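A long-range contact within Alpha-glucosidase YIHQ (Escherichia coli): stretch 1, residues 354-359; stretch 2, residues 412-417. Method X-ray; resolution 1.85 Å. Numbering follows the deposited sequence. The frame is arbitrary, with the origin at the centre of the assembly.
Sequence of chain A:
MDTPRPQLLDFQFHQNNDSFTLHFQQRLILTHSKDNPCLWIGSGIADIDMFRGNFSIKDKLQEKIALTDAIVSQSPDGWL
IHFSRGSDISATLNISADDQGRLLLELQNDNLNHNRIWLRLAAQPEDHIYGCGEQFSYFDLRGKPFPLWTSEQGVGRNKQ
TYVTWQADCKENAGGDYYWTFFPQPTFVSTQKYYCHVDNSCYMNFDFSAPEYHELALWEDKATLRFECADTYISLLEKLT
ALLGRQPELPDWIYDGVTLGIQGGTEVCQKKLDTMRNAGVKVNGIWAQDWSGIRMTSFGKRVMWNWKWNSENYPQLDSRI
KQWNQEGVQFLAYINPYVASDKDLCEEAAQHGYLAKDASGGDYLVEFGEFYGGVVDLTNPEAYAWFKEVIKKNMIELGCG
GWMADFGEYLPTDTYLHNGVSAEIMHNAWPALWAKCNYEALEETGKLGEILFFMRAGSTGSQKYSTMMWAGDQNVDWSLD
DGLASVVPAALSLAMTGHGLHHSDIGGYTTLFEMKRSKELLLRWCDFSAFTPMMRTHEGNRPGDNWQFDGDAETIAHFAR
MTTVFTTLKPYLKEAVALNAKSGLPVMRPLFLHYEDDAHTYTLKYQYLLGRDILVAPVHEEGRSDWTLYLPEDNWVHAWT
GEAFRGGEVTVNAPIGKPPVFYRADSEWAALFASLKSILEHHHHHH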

# COMPACT_ATOMS: atom_id res chain seq x y z
N LEU A 354 25.89 1.63 -7.72
CA LEU A 354 25.16 0.36 -7.68
C LEU A 354 25.45 -0.45 -6.43
O LEU A 354 26.52 -0.31 -5.83
CB LEU A 354 25.43 -0.46 -8.92
CG LEU A 354 25.09 0.22 -10.26
CD1 LEU A 354 25.47 -0.65 -11.45
CD2 LEU A 354 23.59 0.52 -10.36
N ALA A 355 24.46 -1.21 -5.98
CA ALA A 355 24.68 -2.22 -4.98
C ALA A 355 25.66 -3.22 -5.50
O ALA A 355 25.71 -3.47 -6.71
CB ALA A 355 23.37 -2.96 -4.65
N LYS A 356 26.34 -3.91 -4.60
CA LYS A 356 27.25 -5.01 -5.01
C LYS A 356 26.83 -6.39 -4.64
O LYS A 356 25.91 -6.61 -3.84
CB LYS A 356 28.61 -4.71 -4.40
CG LYS A 356 29.35 -3.68 -5.26
CD LYS A 356 29.84 -2.50 -4.48
CE LYS A 356 30.84 -1.67 -5.31
NZ LYS A 356 30.67 -1.68 -6.80
N ASP A 357 27.49 -7.36 -5.27
CA ASP A 357 27.33 -8.76 -4.97
C ASP A 357 28.47 -9.24 -4.06
O ASP A 357 29.28 -8.43 -3.64
CB ASP A 357 27.10 -9.60 -6.22
CG ASP A 357 28.32 -9.74 -7.15
OD1 ASP A 357 29.45 -9.38 -6.80
OD2 ASP A 357 28.05 -10.28 -8.25
N ALA A 358 28.41 -10.49 -3.64
CA ALA A 358 29.35 -10.99 -2.58
C ALA A 358 30.80 -10.89 -3.10
O ALA A 358 31.69 -10.42 -2.38
CB ALA A 358 29.01 -12.41 -2.18
N SER A 359 30.98 -11.20 -4.38
CA SER A 359 32.31 -11.08 -5.01
C SER A 359 32.75 -9.65 -5.37
O SER A 359 33.71 -9.51 -6.06
CB SER A 359 32.37 -12.00 -6.23
OG SER A 359 31.43 -11.60 -7.19
N THR A 412 18.20 -10.07 -1.40
CA THR A 412 18.79 -10.24 -0.07
C THR A 412 20.26 -10.66 -0.03
O THR A 412 20.86 -10.76 1.06
CB THR A 412 17.97 -11.23 0.74
OG1 THR A 412 17.44 -12.27 -0.11
CG2 THR A 412 16.81 -10.48 1.35
N ASP A 413 20.84 -10.82 -1.20
CA ASP A 413 22.31 -11.06 -1.35
C ASP A 413 23.01 -9.87 -2.02
O ASP A 413 24.08 -10.05 -2.60
CB ASP A 413 22.56 -12.38 -2.07
CG ASP A 413 22.01 -12.42 -3.43
OD1 ASP A 413 21.34 -11.46 -3.83
OD2 ASP A 413 22.20 -13.43 -4.13
N THR A 414 22.42 -8.66 -1.90
CA THR A 414 23.16 -7.44 -2.19
C THR A 414 23.97 -7.02 -0.97
O THR A 414 23.64 -7.42 0.17
CB THR A 414 22.22 -6.24 -2.51
OG1 THR A 414 21.24 -6.13 -1.47
CG2 THR A 414 21.57 -6.47 -3.87
N TYR A 415 25.00 -6.21 -1.24
CA TYR A 415 25.87 -5.60 -0.27
C TYR A 415 25.77 -4.13 -0.53
O TYR A 415 25.98 -3.66 -1.65
CB TYR A 415 27.32 -6.12 -0.43
CG TYR A 415 27.36 -7.54 -0.02
CD1 TYR A 415 26.96 -8.51 -0.89
CD2 TYR A 415 27.68 -7.90 1.29
CE1 TYR A 415 26.89 -9.83 -0.49
CE2 TYR A 415 27.64 -9.23 1.68
CZ TYR A 415 27.23 -10.18 0.78
OH TYR A 415 27.17 -11.49 1.10
N LEU A 416 25.42 -3.42 0.55
CA LEU A 416 25.04 -2.05 0.51
C LEU A 416 26.08 -1.15 1.11
O LEU A 416 26.78 -1.55 2.05
CB LEU A 416 23.73 -1.85 1.30
CG LEU A 416 22.67 -2.73 0.64
CD1 LEU A 416 21.58 -3.09 1.56
CD2 LEU A 416 22.22 -2.11 -0.69
N HIS A 417 26.10 0.08 0.61
CA HIS A 417 27.04 1.11 1.01
C HIS A 417 27.03 1.44 2.48
O HIS A 417 28.08 1.73 3.03
CB HIS A 417 26.80 2.37 0.24
CG HIS A 417 27.86 3.40 0.39
ND1 HIS A 417 27.81 4.37 1.36
CD2 HIS A 417 28.98 3.64 -0.32
CE1 HIS A 417 28.88 5.15 1.27
NE2 HIS A 417 29.59 4.73 0.24
O HOH W 1 25.88 -11.66 -3.83

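The backbone supplies the firmest link between the two stretches. Lys-356 and Tyr-415, whose CA atoms lie 5.0 Å apart, form a single antiparallel bridge with a reciprocal pair of hydrogen bonds. Lys-356 N donates to Tyr-415 O at 3.0 Å with an N-H...O angle of 167°, close to linear; Tyr-415 N donates to Lys-356 O at 2.8 Å, shorter but more bent at 146°. The same Lys-356 O also receives a CA-H...O contact from Thr-414 CA, 3.3 Å away with an angle of 136° at the hydrogen. Neither stretch forms a regular strand.

Beyond this pair a water continues the connection. Ala-358 N and Asp-413 O are 4.5 Å apart, too far for a direct hydrogen bond, and water 1 bridges them: it accepts from Ala-358 N at 2.8 Å and donates to Asp-413 O at 2.7 Å.

Apolar contacts are made by Ala-355 and Ala-358, which come before and after the bridge residue Lys-356 in stretch 1. At Ala-355 the CA-to-CB bond points toward stretch 2, and its CB lies 4.0 Å from Thr-414 CG2 and 4.2 Å from Leu-416 CD2. The small methyl touches both groups. The CA-to-CB bond of Leu-416 points away, yet its m,t rotamer (-60°, 156°) brings the side-chain end nearer. At Ala-358, CB approaches Tyr-415 CE1 at 3.7 Å, while the tyrosine ring, with chi1 at -69°, also reaches the backbone, Tyr-415 CD1 lying 3.6 Å from Asp-357 C.

The contact buries 271 Å² in total, with Tyr-415 contributing 86 Å², the largest share; its long ring can cover backbone as well as a methyl. The CA-to-CB bond of Lys-356 points sideways and the end of its side chain leads away, its NZ hydrogen-bonded elsewhere in the structure. At Asp-357 the CA-to-CB bond itself points away, and its OD1 accepts from Ser-359 OG at 3.0 Å, a bond within stretch 1.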